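Local coordinates for nematode fatty acid retinoid binding protein (Necator americanus, PDB 4XCP) that probably binds fatty acids and retinol, and holds two palmitic acid molecules inside its all-helical fold, at residues 59-64 against 80-85; 50-55 against 110-115; 87-90 against 96-99. All coordinates share one frame; numbering follows the deposited sequence.

Interaction 1 of 3, residues 59-64 against 80-85. With PLM (palmitic acid), chain C.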
ATOM      1  N   ASN A  59      -7.089 -14.405  -4.386  1.00 24.68           N
ATOM      2  CA  ASN A  59      -7.199 -13.268  -3.473  1.00 23.36           C
ATOM      3  C   ASN A  59      -5.872 -13.108  -2.728  1.00 26.95           C
ATOM      4  O   ASN A  59      -4.948 -13.903  -2.934  1.00 25.32           O
ATOM      5  CB  ASN A  59      -8.397 -13.499  -2.492  1.00 21.94           C
ATOM      6  CG  ASN A  59      -8.450 -14.865  -1.813  1.00 32.68           C
ATOM      7  OD1 ASN A  59      -7.443 -15.462  -1.450  1.00 26.15           O
ATOM      8  ND2 ASN A  59      -9.643 -15.381  -1.570  1.00 31.10           N
ATOM      9  N   THR A  60      -5.776 -12.075  -1.884  1.00 24.35           N
ATOM     10  CA  THR A  60      -4.594 -11.756  -1.076  1.00 24.09           C
ATOM     11  C   THR A  60      -4.227 -12.901  -0.136  1.00 27.46           C
ATOM     12  O   THR A  60      -3.052 -13.262  -0.060  1.00 27.97           O
ATOM     13  CB  THR A  60      -4.776 -10.411  -0.361  1.00 30.50           C
ATOM     14  OG1 THR A  60      -5.194  -9.465  -1.339  1.00 33.75           O
ATOM     15  CG2 THR A  60      -3.487  -9.908   0.284  1.00 32.44           C
ATOM     16  N   GLU A  61      -5.231 -13.489   0.530  0.50 24.05           N
ATOM     17  CA  GLU A  61      -5.073 -14.601   1.470  0.50 24.17           C
ATOM     18  C   GLU A  61      -4.344 -15.810   0.830  0.50 26.75           C
ATOM     19  O   GLU A  61      -3.485 -16.415   1.478  0.50 25.77           O
ATOM     20  CB  GLU A  61      -6.440 -14.999   2.061  0.50 26.44           C
ATOM     21  CG  GLU A  61      -7.065 -13.949   2.982  0.50 36.56           C
ATOM     22  CD  GLU A  61      -7.675 -12.691   2.375  0.50 47.38           C
ATOM     23  OE1 GLU A  61      -8.020 -12.696   1.168  0.50 19.76           O
ATOM     24  OE2 GLU A  61      -7.826 -11.698   3.125  0.50 36.84           O
ATOM     25  N   GLU A  62      -4.655 -16.117  -0.454  1.00 22.40           N
ATOM     26  CA  GLU A  62      -4.041 -17.225  -1.218  1.00 21.80           C
ATOM     27  C   GLU A  62      -2.570 -16.901  -1.564  1.00 24.70           C
ATOM     28  O   GLU A  62      -1.703 -17.782  -1.508  1.00 23.51           O
ATOM     29  CB  GLU A  62      -4.856 -17.519  -2.478  1.00 23.05           C
ATOM     30  CG  GLU A  62      -4.528 -18.846  -3.122  1.00 34.65           C
ATOM     31  CD  GLU A  62      -5.425 -19.135  -4.306  1.00 55.45           C
ATOM     32  OE1 GLU A  62      -5.031 -18.778  -5.437  1.00 35.68           O
ATOM     33  OE2 GLU A  62      -6.547 -19.649  -4.097  1.00 54.72           O
ATOM     34  N   SER A  63      -2.304 -15.619  -1.888  1.00 20.99           N
ATOM     35  CA  SER A  63      -0.965 -15.102  -2.164  1.00 19.89           C
ATOM     36  C   SER A  63      -0.087 -15.227  -0.883  1.00 20.82           C
ATOM     37  O   SER A  63       1.058 -15.663  -0.965  1.00 20.12           O
ATOM     38  CB  SER A  63      -1.058 -13.644  -2.610  1.00 22.92           C
ATOM     39  OG  SER A  63       0.230 -13.199  -3.000  1.00 39.58           O
ATOM     40  N   ILE A  64      -0.650 -14.887   0.296  1.00 17.37           N
ATOM     41  CA  ILE A  64       0.030 -14.988   1.607  1.00 16.86           C
ATOM     42  C   ILE A  64       0.299 -16.472   1.970  1.00 20.98           C
ATOM     43  O   ILE A  64       1.388 -16.811   2.443  1.00 20.70           O
ATOM     44  CB  ILE A  64      -0.772 -14.224   2.706  1.00 19.78           C
ATOM     45  CG1 ILE A  64      -0.851 -12.715   2.365  1.00 19.84           C
ATOM     46  CG2 ILE A  64      -0.179 -14.451   4.131  1.00 19.44           C
ATOM     47  CD1 ILE A  64      -1.791 -11.902   3.289  1.00 23.58           C
ATOM     48  N   LYS A  80       0.682 -10.385   9.333  1.00 23.11           N
ATOM     49  CA  LYS A  80       0.476  -9.459  10.451  1.00 24.79           C
ATOM     50  C   LYS A  80       0.055  -8.094   9.940  1.00 28.84           C
ATOM     51  O   LYS A  80      -0.947  -7.564  10.414  1.00 28.33           O
ATOM     52  CB  LYS A  80       1.722  -9.368  11.340  1.00 28.45           C
ATOM     53  CG  LYS A  80       1.494  -8.590  12.634  1.00 44.95           C
ATOM     54  CD  LYS A  80       2.778  -8.395  13.414  1.00 54.13           C
ATOM     55  CE  LYS A  80       2.559  -7.527  14.630  1.00 64.84           C
ATOM     56  NZ  LYS A  80       3.848  -7.064  15.212  1.00 74.78           N
ATOM     57  N   LEU A  81       0.769  -7.557   8.935  1.00 26.69           N
ATOM     58  CA  LEU A  81       0.396  -6.284   8.304  1.00 27.66           C
ATOM     59  C   LEU A  81      -1.007  -6.366   7.702  1.00 29.62           C
ATOM     60  O   LEU A  81      -1.824  -5.473   7.934  1.00 28.96           O
ATOM     61  CB  LEU A  81       1.359  -5.925   7.173  1.00 28.25           C
ATOM     62  CG  LEU A  81       2.733  -5.363   7.503  1.00 34.94           C
ATOM     63  CD1 LEU A  81       3.400  -4.964   6.224  1.00 35.49           C
ATOM     64  CD2 LEU A  81       2.645  -4.115   8.374  1.00 38.99           C
ATOM     65  N   HIS A  82      -1.266  -7.430   6.916  1.00 24.79           N
ATOM     66  CA  HIS A  82      -2.530  -7.657   6.222  1.00 24.85           C
ATOM     67  C   HIS A  82      -3.720  -7.741   7.162  1.00 27.84           C
ATOM     68  O   HIS A  82      -4.732  -7.111   6.879  1.00 26.00           O
ATOM     69  CB  HIS A  82      -2.447  -8.888   5.301  1.00 25.83           C
ATOM     70  CG  HIS A  82      -3.757  -9.307   4.696  1.00 30.34           C
ATOM     71  ND1 HIS A  82      -4.273  -8.675   3.583  1.00 32.72           N
ATOM     72  CD2 HIS A  82      -4.582 -10.325   5.038  1.00 33.24           C
ATOM     73  CE1 HIS A  82      -5.402  -9.304   3.300  1.00 32.51           C
ATOM     74  NE2 HIS A  82      -5.620 -10.312   4.135  1.00 33.32           N
ATOM     75  N   ALA A  83      -3.599  -8.496   8.274  1.00 25.22           N
ATOM     76  CA  ALA A  83      -4.683  -8.666   9.244  1.00 25.81           C
ATOM     77  C   ALA A  83      -5.047  -7.340   9.929  1.00 31.45           C
ATOM     78  O   ALA A  83      -6.211  -7.118  10.234  1.00 30.52           O
ATOM     79  CB  ALA A  83      -4.318  -9.723  10.275  1.00 26.37           C
HETATM   80  N   MSE A  84      -4.050  -6.473  10.167  1.00 31.08           N
HETATM   81  CA  MSE A  84      -4.248  -5.158  10.774  1.00 33.46           C
HETATM   82  C   MSE A  84      -5.025  -4.259   9.822  1.00 33.49           C
HETATM   83  O   MSE A  84      -5.927  -3.561  10.264  1.00 33.64           O
HETATM   84  CB  MSE A  84      -2.908  -4.506  11.101  1.00 37.69           C
HETATM   85  CG  MSE A  84      -2.412  -4.808  12.500  1.00 49.35           C
HETATM   86 SE   MSE A  84      -0.608  -4.091  12.756  1.00 61.69          SE
HETATM   87  CE  MSE A  84      -0.995  -2.146  12.376  1.00 57.88           C
ATOM     88  N   VAL A  85      -4.677  -4.276   8.523  1.00 26.07           N
ATOM     89  CA  VAL A  85      -5.354  -3.469   7.516  1.00 24.98           C
ATOM     90  C   VAL A  85      -6.774  -4.001   7.310  1.00 29.06           C
ATOM     91  O   VAL A  85      -7.713  -3.213   7.298  1.00 28.91           O
ATOM     92  CB  VAL A  85      -4.548  -3.362   6.194  1.00 27.12           C
ATOM     93  CG1 VAL A  85      -5.374  -2.680   5.096  1.00 26.45           C
ATOM     94  CG2 VAL A  85      -3.232  -2.614   6.420  1.00 26.35           C
TER
HETATM   95  C1  PLM C 202      -8.440  -9.587  -1.534  1.00 94.38           C
HETATM   96  O1  PLM C 202      -8.141 -10.622  -0.984  1.00 94.90           O
HETATM   97  O2  PLM C 202      -8.463  -9.448  -2.832  1.00 93.36           O
HETATM   98  C2  PLM C 202      -8.818  -8.341  -0.786  1.00 94.97           C
HETATM   99  C3  PLM C 202      -8.364  -8.314   0.671  1.00 95.27           C
HETATM  100  C4  PLM C 202      -8.530  -6.953   1.319  1.00 96.18           C
HETATM  101  C5  PLM C 202      -7.388  -5.985   1.047  1.00 97.01           C
HETATM  102  C6  PLM C 202      -6.129  -6.251   1.859  1.00 97.09           C
HETATM  103  C7  PLM C 202      -5.193  -5.055   1.946  1.00 96.01           C
HETATM  104  C8  PLM C 202      -3.863  -5.332   2.629  1.00 94.33           C
HETATM  105  C9  PLM C 202      -2.648  -4.868   1.848  1.00 93.28           C
HETATM  106  CA  PLM C 202      -1.322  -5.257   2.481  1.00 92.31           C
HETATM  107  CB  PLM C 202      -0.980  -6.745   2.392  1.00 90.99           C
HETATM  108  CC  PLM C 202      -0.667  -7.250   0.991  1.00 89.01           C
HETATM  109  CD  PLM C 202       0.009  -8.605   0.991  1.00 86.60           C
HETATM  110  CE  PLM C 202       0.352  -9.166  -0.389  1.00 84.38           C
HETATM  111  CF  PLM C 202       1.785  -9.691  -0.532  1.00 83.06           C
HETATM  112  CG  PLM C 202       1.877 -11.135  -0.963  1.00 81.30           C

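Interaction 2 of 3, residues 50-55 against 110-115. With PLM (palmitic acid), chain B.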
ATOM      1  N   GLU A  50       9.338 -14.170  -6.559  1.00 18.41           N
ATOM      2  CA  GLU A  50       8.965 -15.528  -7.014  1.00 19.03           C
ATOM      3  C   GLU A  50       7.481 -15.830  -6.740  1.00 22.87           C
ATOM      4  O   GLU A  50       6.808 -16.386  -7.599  1.00 23.11           O
ATOM      5  CB  GLU A  50       9.850 -16.601  -6.348  1.00 19.93           C
ATOM      6  CG  GLU A  50      11.249 -16.640  -6.922  1.00 22.86           C
ATOM      7  CD  GLU A  50      12.234 -17.476  -6.136  1.00 27.34           C
ATOM      8  OE1 GLU A  50      11.918 -17.870  -4.993  1.00 17.97           O
ATOM      9  OE2 GLU A  50      13.361 -17.665  -6.633  1.00 22.12           O
ATOM     10  N   VAL A  51       6.974 -15.467  -5.547  1.00 19.04           N
ATOM     11  CA  VAL A  51       5.556 -15.659  -5.223  1.00 19.25           C
ATOM     12  C   VAL A  51       4.699 -14.805  -6.190  1.00 22.83           C
ATOM     13  O   VAL A  51       3.751 -15.312  -6.768  1.00 22.26           O
ATOM     14  CB  VAL A  51       5.235 -15.382  -3.721  1.00 22.01           C
ATOM     15  CG1 VAL A  51       3.718 -15.339  -3.470  1.00 21.58           C
ATOM     16  CG2 VAL A  51       5.882 -16.440  -2.836  1.00 21.45           C
ATOM     17  N   PHE A  52       5.056 -13.533  -6.390  1.00 21.67           N
ATOM     18  CA  PHE A  52       4.306 -12.667  -7.293  1.00 21.95           C
ATOM     19  C   PHE A  52       4.272 -13.257  -8.719  1.00 26.40           C
ATOM     20  O   PHE A  52       3.206 -13.317  -9.338  1.00 25.22           O
ATOM     21  CB  PHE A  52       4.855 -11.219  -7.308  1.00 23.53           C
ATOM     22  CG  PHE A  52       4.131 -10.369  -8.343  1.00 25.06           C
ATOM     23  CD1 PHE A  52       2.890  -9.799  -8.057  1.00 28.12           C
ATOM     24  CD2 PHE A  52       4.647 -10.216  -9.627  1.00 27.34           C
ATOM     25  CE1 PHE A  52       2.194  -9.055  -9.033  1.00 28.93           C
ATOM     26  CE2 PHE A  52       3.963  -9.453 -10.596  1.00 30.40           C
ATOM     27  CZ  PHE A  52       2.740  -8.884 -10.287  1.00 27.89           C
ATOM     28  N   LYS A  53       5.436 -13.713  -9.211  1.00 23.73           N
ATOM     29  CA  LYS A  53       5.581 -14.295 -10.546  1.00 23.67           C
ATOM     30  C   LYS A  53       4.820 -15.618 -10.741  1.00 28.04           C
ATOM     31  O   LYS A  53       4.428 -15.914 -11.866  1.00 30.00           O
ATOM     32  CB  LYS A  53       7.062 -14.438 -10.922  1.00 25.77           C
ATOM     33  CG  LYS A  53       7.742 -13.098 -11.233  1.00 44.41           C
ATOM     34  CD  LYS A  53       7.300 -12.481 -12.561  1.00 60.46           C
ATOM     35  CE  LYS A  53       7.550 -10.992 -12.588  1.00 78.11           C
ATOM     36  NZ  LYS A  53       7.165 -10.392 -13.894  1.00 89.06           N
ATOM     37  N   ALA A  54       4.583 -16.385  -9.655  1.00 22.04           N
ATOM     38  CA  ALA A  54       3.848 -17.652  -9.688  1.00 22.07           C
ATOM     39  C   ALA A  54       2.333 -17.403  -9.588  1.00 25.83           C
ATOM     40  O   ALA A  54       1.549 -18.345  -9.592  1.00 25.25           O
ATOM     41  CB  ALA A  54       4.329 -18.585  -8.569  1.00 22.39           C
ATOM     42  N   GLY A  55       1.953 -16.127  -9.497  1.00 22.28           N
ATOM     43  CA  GLY A  55       0.575 -15.671  -9.509  1.00 20.57           C
ATOM     44  C   GLY A  55       0.041 -15.639 -10.932  1.00 23.53           C
ATOM     45  O   GLY A  55       0.690 -16.183 -11.843  1.00 21.44           O
ATOM     46  N   ILE A 110       0.794  -0.163  -8.334  1.00 25.12           N
ATOM     47  CA  ILE A 110       2.118   0.467  -8.205  1.00 23.97           C
ATOM     48  C   ILE A 110       3.128  -0.601  -7.777  1.00 29.26           C
ATOM     49  O   ILE A 110       4.204  -0.715  -8.370  1.00 27.83           O
ATOM     50  CB  ILE A 110       2.072   1.680  -7.224  1.00 26.26           C
ATOM     51  CG1 ILE A 110       1.341   2.908  -7.865  1.00 26.27           C
ATOM     52  CG2 ILE A 110       3.475   2.044  -6.666  1.00 25.79           C
ATOM     53  CD1 ILE A 110       1.964   3.482  -9.272  1.00 27.33           C
ATOM     54  N   LYS A 111       2.762  -1.389  -6.757  1.00 27.49           N
ATOM     55  CA  LYS A 111       3.564  -2.491  -6.219  1.00 27.61           C
ATOM     56  C   LYS A 111       3.884  -3.527  -7.320  1.00 31.93           C
ATOM     57  O   LYS A 111       5.041  -3.915  -7.456  1.00 31.94           O
ATOM     58  CB  LYS A 111       2.806  -3.136  -5.055  1.00 29.41           C
ATOM     59  CG  LYS A 111       3.643  -4.100  -4.237  1.00 46.30           C
ATOM     60  CD  LYS A 111       2.908  -4.584  -2.979  1.00 51.94           C
ATOM     61  CE  LYS A 111       2.840  -3.548  -1.882  1.00 53.88           C
ATOM     62  NZ  LYS A 111       4.188  -3.101  -1.461  1.00 56.34           N
ATOM     63  N   ALA A 112       2.872  -3.912  -8.151  1.00 29.26           N
ATOM     64  CA  ALA A 112       3.035  -4.861  -9.268  1.00 29.21           C
ATOM     65  C   ALA A 112       4.153  -4.398 -10.220  1.00 34.30           C
ATOM     66  O   ALA A 112       4.914  -5.224 -10.724  1.00 33.68           O
ATOM     67  CB  ALA A 112       1.725  -5.000 -10.038  1.00 29.84           C
ATOM     68  N   ARG A 113       4.283  -3.076 -10.411  1.00 30.92           N
ATOM     69  CA  ARG A 113       5.290  -2.491 -11.288  1.00 31.15           C
ATOM     70  C   ARG A 113       6.731  -2.627 -10.753  1.00 35.51           C
ATOM     71  O   ARG A 113       7.661  -2.639 -11.561  1.00 36.12           O
ATOM     72  CB  ARG A 113       4.929  -1.044 -11.621  1.00 29.71           C
ATOM     73  CG  ARG A 113       3.698  -0.969 -12.516  1.00 33.85           C
ATOM     74  CD  ARG A 113       3.537   0.403 -13.114  1.00 36.48           C
ATOM     75  NE  ARG A 113       4.665   0.725 -13.987  1.00 35.18           N
ATOM     76  CZ  ARG A 113       4.920   1.941 -14.447  1.00 50.01           C
ATOM     77  NH1 ARG A 113       4.126   2.956 -14.138  1.00 37.10           N
ATOM     78  NH2 ARG A 113       5.967   2.150 -15.232  1.00 40.28           N
ATOM     79  N   TYR A 114       6.917  -2.753  -9.419  1.00 31.32           N
ATOM     80  CA  TYR A 114       8.242  -2.948  -8.809  1.00 30.71           C
ATOM     81  C   TYR A 114       8.696  -4.414  -8.918  1.00 40.50           C
ATOM     82  O   TYR A 114       9.892  -4.694  -8.790  1.00 40.39           O
ATOM     83  CB  TYR A 114       8.269  -2.502  -7.335  1.00 28.86           C
ATOM     84  CG  TYR A 114       8.329  -1.002  -7.142  1.00 26.83           C
ATOM     85  CD1 TYR A 114       9.528  -0.307  -7.281  1.00 27.32           C
ATOM     86  CD2 TYR A 114       7.183  -0.272  -6.833  1.00 26.59           C
ATOM     87  CE1 TYR A 114       9.575   1.084  -7.172  1.00 24.17           C
ATOM     88  CE2 TYR A 114       7.232   1.111  -6.652  1.00 26.72           C
ATOM     89  CZ  TYR A 114       8.428   1.785  -6.829  1.00 28.93           C
ATOM     90  OH  TYR A 114       8.457   3.149  -6.685  1.00 29.81           O
ATOM     91  N   TYR A 115       7.737  -5.344  -9.119  1.00 41.69           N
ATOM     92  CA  TYR A 115       7.989  -6.784  -9.248  1.00 43.62           C
ATOM     93  C   TYR A 115       8.298  -7.131 -10.679  1.00 53.37           C
ATOM     94  O   TYR A 115       9.244  -7.869 -10.939  1.00 53.48           O
ATOM     95  CB  TYR A 115       6.765  -7.588  -8.824  1.00 44.25           C
ATOM     96  CG  TYR A 115       6.548  -7.718  -7.335  1.00 45.66           C
ATOM     97  CD1 TYR A 115       7.577  -8.142  -6.494  1.00 47.19           C
ATOM     98  CD2 TYR A 115       5.288  -7.529  -6.780  1.00 46.46           C
ATOM     99  CE1 TYR A 115       7.366  -8.312  -5.126  1.00 47.52           C
ATOM    100  CE2 TYR A 115       5.057  -7.727  -5.420  1.00 47.23           C
ATOM    101  CZ  TYR A 115       6.100  -8.114  -4.596  1.00 54.22           C
ATOM    102  OH  TYR A 115       5.850  -8.321  -3.267  1.00 56.91           O
TER
HETATM  103  C1  PLM B 201       4.143   0.416  -2.571  1.00 53.44           C
HETATM  104  O1  PLM B 201       4.425  -0.300  -1.518  1.00 57.60           O
HETATM  105  O2  PLM B 201       3.058   0.951  -2.740  1.00 55.61           O
HETATM  106  C2  PLM B 201       5.278   0.532  -3.547  1.00 46.98           C
HETATM  107  C3  PLM B 201       6.550  -0.242  -3.209  1.00 43.07           C
HETATM  108  C4  PLM B 201       6.510  -1.702  -3.614  1.00 41.00           C
HETATM  109  C5  PLM B 201       7.763  -2.478  -3.271  1.00 38.87           C
HETATM  110  C6  PLM B 201       7.818  -3.884  -3.849  1.00 39.01           C
HETATM  111  C7  PLM B 201       7.838  -5.010  -2.825  1.00 38.20           C
HETATM  112  C8  PLM B 201       6.500  -5.259  -2.186  1.00 37.63           C
HETATM  113  C9  PLM B 201       6.497  -6.285  -1.107  1.00 37.04           C
HETATM  114  CA  PLM B 201       5.700  -5.889   0.104  1.00 39.44           C
HETATM  115  CB  PLM B 201       4.283  -6.405   0.198  1.00 42.30           C
HETATM  116  CC  PLM B 201       3.585  -6.086   1.532  1.00 44.30           C
HETATM  117  CD  PLM B 201       3.094  -4.637   1.724  1.00 44.97           C
HETATM  118  CE  PLM B 201       4.183  -3.597   2.001  1.00 43.88           C
HETATM  119  CF  PLM B 201       3.679  -2.224   2.363  1.00 43.22           C
HETATM  120  CG  PLM B 201       3.332  -1.324   1.196  1.00 42.05           C

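Interaction 3 of 3, residues 87-90 against 96-99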
ATOM      1  N   SER A  87      -8.706  -5.689   9.417  1.00 25.89           N
ATOM      2  CA  SER A  87      -9.563  -5.378  10.563  1.00 27.13           C
ATOM      3  C   SER A  87      -9.949  -3.896  10.614  1.00 31.01           C
ATOM      4  O   SER A  87     -11.051  -3.569  11.056  1.00 31.03           O
ATOM      5  CB  SER A  87      -8.931  -5.832  11.879  1.00 32.50           C
ATOM      6  OG  SER A  87      -7.883  -4.971  12.294  1.00 47.69           O
ATOM      7  N   LYS A  88      -9.056  -3.007  10.151  1.00 26.87           N
ATOM      8  CA  LYS A  88      -9.343  -1.570  10.095  1.00 25.91           C
ATOM      9  C   LYS A  88     -10.433  -1.296   9.051  1.00 29.27           C
ATOM     10  O   LYS A  88     -11.362  -0.559   9.357  1.00 28.79           O
ATOM     11  CB  LYS A  88      -8.072  -0.772   9.812  1.00 25.93           C
ATOM     12  CG  LYS A  88      -7.185  -0.604  11.035  1.00 27.30           C
ATOM     13  CD  LYS A  88      -5.834  -0.078  10.623  1.00 35.94           C
ATOM     14  CE  LYS A  88      -5.020   0.390  11.798  1.00 47.91           C
ATOM     15  NZ  LYS A  88      -4.309   1.656  11.473  1.00 59.41           N
ATOM     16  N   ILE A  89     -10.356  -1.950   7.861  1.00 26.61           N
ATOM     17  CA  ILE A  89     -11.339  -1.847   6.766  1.00 27.04           C
ATOM     18  C   ILE A  89     -12.705  -2.376   7.237  1.00 31.22           C
ATOM     19  O   ILE A  89     -13.719  -1.736   6.967  1.00 31.55           O
ATOM     20  CB  ILE A  89     -10.862  -2.567   5.463  1.00 30.01           C
ATOM     21  CG1 ILE A  89      -9.488  -2.072   4.938  1.00 30.70           C
ATOM     22  CG2 ILE A  89     -11.906  -2.534   4.331  1.00 30.56           C
ATOM     23  CD1 ILE A  89      -9.312  -0.692   4.724  1.00 41.17           C
ATOM     24  N   ALA A  90     -12.719  -3.516   7.973  1.00 27.10           N
ATOM     25  CA  ALA A  90     -13.930  -4.138   8.521  1.00 27.71           C
ATOM     26  C   ALA A  90     -14.726  -3.196   9.458  1.00 30.59           C
ATOM     27  O   ALA A  90     -15.945  -3.311   9.534  1.00 30.73           O
ATOM     28  CB  ALA A  90     -13.576  -5.432   9.253  1.00 28.61           C
ATOM     29  N   ALA A  96     -16.236   4.959   3.373  1.00 17.58           N
ATOM     30  CA  ALA A  96     -14.802   4.913   3.687  1.00 16.68           C
ATOM     31  C   ALA A  96     -14.207   3.543   3.306  1.00 21.61           C
ATOM     32  O   ALA A  96     -13.062   3.496   2.852  1.00 18.38           O
ATOM     33  CB  ALA A  96     -14.563   5.224   5.156  1.00 17.63           C
ATOM     34  N   LYS A  97     -15.012   2.440   3.417  1.00 20.97           N
ATOM     35  CA  LYS A  97     -14.580   1.092   2.999  1.00 21.63           C
ATOM     36  C   LYS A  97     -14.292   1.092   1.483  1.00 24.92           C
ATOM     37  O   LYS A  97     -13.234   0.624   1.068  1.00 23.90           O
ATOM     38  CB  LYS A  97     -15.633   0.027   3.354  1.00 24.86           C
ATOM     39  CG  LYS A  97     -15.154  -1.418   3.160  1.00 32.86           C
ATOM     40  CD  LYS A  97     -16.219  -2.462   3.574  1.00 43.66           C
ATOM     41  CE  LYS A  97     -16.336  -2.649   5.078  1.00 58.28           C
ATOM     42  NZ  LYS A  97     -17.344  -3.679   5.448  1.00 65.84           N
ATOM     43  N   GLY A  98     -15.211   1.654   0.694  1.00 22.28           N
ATOM     44  CA  GLY A  98     -15.054   1.775  -0.755  1.00 22.06           C
ATOM     45  C   GLY A  98     -13.801   2.537  -1.140  1.00 24.17           C
ATOM     46  O   GLY A  98     -13.054   2.102  -2.020  1.00 22.82           O
ATOM     47  N   PHE A  99     -13.528   3.654  -0.424  1.00 20.65           N
ATOM     48  CA  PHE A  99     -12.344   4.491  -0.647  1.00 18.68           C
ATOM     49  C   PHE A  99     -11.063   3.730  -0.351  1.00 22.95           C
ATOM     50  O   PHE A  99     -10.144   3.738  -1.167  1.00 21.96           O
ATOM     51  CB  PHE A  99     -12.387   5.784   0.186  1.00 19.00           C
ATOM     52  CG  PHE A  99     -11.045   6.486   0.234  1.00 18.47           C
ATOM     53  CD1 PHE A  99     -10.515   7.094  -0.902  1.00 19.13           C
ATOM     54  CD2 PHE A  99     -10.277   6.477   1.396  1.00 18.96           C
ATOM     55  CE1 PHE A  99      -9.259   7.707  -0.860  1.00 18.75           C
ATOM     56  CE2 PHE A  99      -9.034   7.110   1.436  1.00 19.00           C
ATOM     57  CZ  PHE A  99      -8.539   7.726   0.316  1.00 16.02           C
TER

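Interaction 1 of 3, residues 59-64 against 80-85
His82 extends from helix 72-90 with CG opposite the backbone N (chi1 172°), which carries its ring across to Glu61 at the start of helix 60-70. A bend at chi2 (74°) brings the Glu61 carboxylate to the edge of the ring. The result is a His-carboxylate hydrogen bond between two nearly antiparallel helix segments (163°), in the wall of the lipid cavity of this helical fold. In the Glu61 conformer described, one of two modelled, His82 NE2 donates to Glu61 OE2 at 2.8 Å. The oxygen lies in the ring plane, but the nitrogen stands well above the carboxylate plane. In this conformer Lys86 forms a salt bridge to the same oxygen, which would probably favour a charged carboxylate.

Ile64 CD1 covers one face of the imidazole in a CH-pi contact, 3.8 Å from the ring centroid. Thr60 CG2 approaches obliquely, 3.6 Å from His82 ND1. This nitrogen is buried and has no polar partner in the model.

A palmitic acid passes His82, with C6 3.5 Å from His82 CE1. Asn59 OD1 accepts from Glu62 N, the N-cap bond of helix 60-70. Beside it, Thr60 N donates to palmitic acid O1 at 2.9 Å.

Interaction 2 of 3, residues 50-55 against 110-115
Phe52 and Tyr115 meet with their rings nearly parallel, the planes 17° apart. A large lateral offset leaves little of one ring above the other, and the centroids are 4.8 Å apart. The touching is therefore done near the rims. Tyr115 CD2 sits over one face of Phe52, 3.4 Å from Phe52 CG. In return, Phe52 CB lies over one face of Tyr115 and makes a CH-pi contact, 3.9 Å from that ring's centroid. Tyr115 CB also comes close to Phe52 CD2, so the root of each side chain packs on the other ring.

Phe52 CG is opposite its own N (chi1 175°) and reaches out from helix 42-53. Tyr115 CG is opposite the carbonyl carbon (chi1 -78°). These torsions bring the two rings together. Beyond Tyr115 CB, the far end of Phe52 reaches Ala112, with Phe52 CZ 4.0 Å from Ala112 CB. Lys53 lays its CE beside Tyr115 O. That carbonyl accepts a hydrogen bond from Lys49.

The outer end of Tyr115 also touches a palmitic acid, with Tyr115 OH 3.0 Å from C9; C8 lies oblique to the ring. Two neighbours line the same lipid. Lys111 NZ donates to palmitic acid O1 at 2.8 Å. The acyl chain curls round the aliphatic part of this lysine. Tyr114 CD2 approaches palmitic acid C4 at 3.6 Å.

The contact between the segments is mostly apolar and lies near the surface. It joins the last turn of helix 42-53 to the C-terminal part of helix 94-115. The pair is an offset aromatic contact at the wall of a lipid-binding cavity, in the helical fold of the nematode fatty acid and retinol-binding proteins.

Interaction 3 of 3, residues 87-90 against 96-99
Ile89 and Lys97 make the apolar part of this contact, with their side chains crossing at a slant. The touching atoms are Ile89 CG2 and Lys97 CG, 3.6 Å apart. Ile89 CG2 stands opposite its backbone N, which puts this methyl beside the lysine chain. Ile89 is buried. It also packs on Ala100 and Glu101 of helix 94-115, and on Phe151 in a loop. Lys97 uses the aliphatic part of its chain, and it also touches Leu92 in the link between the helices.

The two segments lie at the closed end of an alpha-alpha hairpin, formed by two roughly antiparallel helices of this all-helical lipid-binding fold. The last part of helix 72-90 meets the first turns of helix 94-115, and the short link between them keeps the backbones close. The CA atoms of Ile89 and Lys97 are 5.8 Å apart.

Contacts to backbone carbonyls make the second group. Lys97 bends at chi3 (-77°), and this turn carries its far end to the carbonyls of Ile89 and Ala90. Lys97 CE comes to 3.4 Å from Ile89 O. The amino group lies near the next carbonyl, with Lys97 NZ 4.3 Å from Ala90 O. This is too long for a hydrogen bond. A positive charge near these late carbonyls of helix 72-90 is probably favourable. Ala90 turns its CB away from helix 94-115, so its meeting with Lys97 is through the backbone.

In the fold
The three contacts tie together four successive helices of the chain. Helix 42-53 comes first, then 60-70, 72-90 and 94-115. Interaction 2 joins the first and last of these, and the other two contacts fall between its segments. Interaction 1 closes before interaction 3 opens, and both use helix 72-90. Their centres are about 14 Å apart. Interactions 1 and 2 have centres about 15 Å apart and touch where Val51 packs against Ser63. Interactions 2 and 3 share helix 94-115 but lie about 24 Å apart between centres. Interactions 1 and 2 each border a bound palmitic acid. Interaction 3 packs two helices together at their link, also near a lipid.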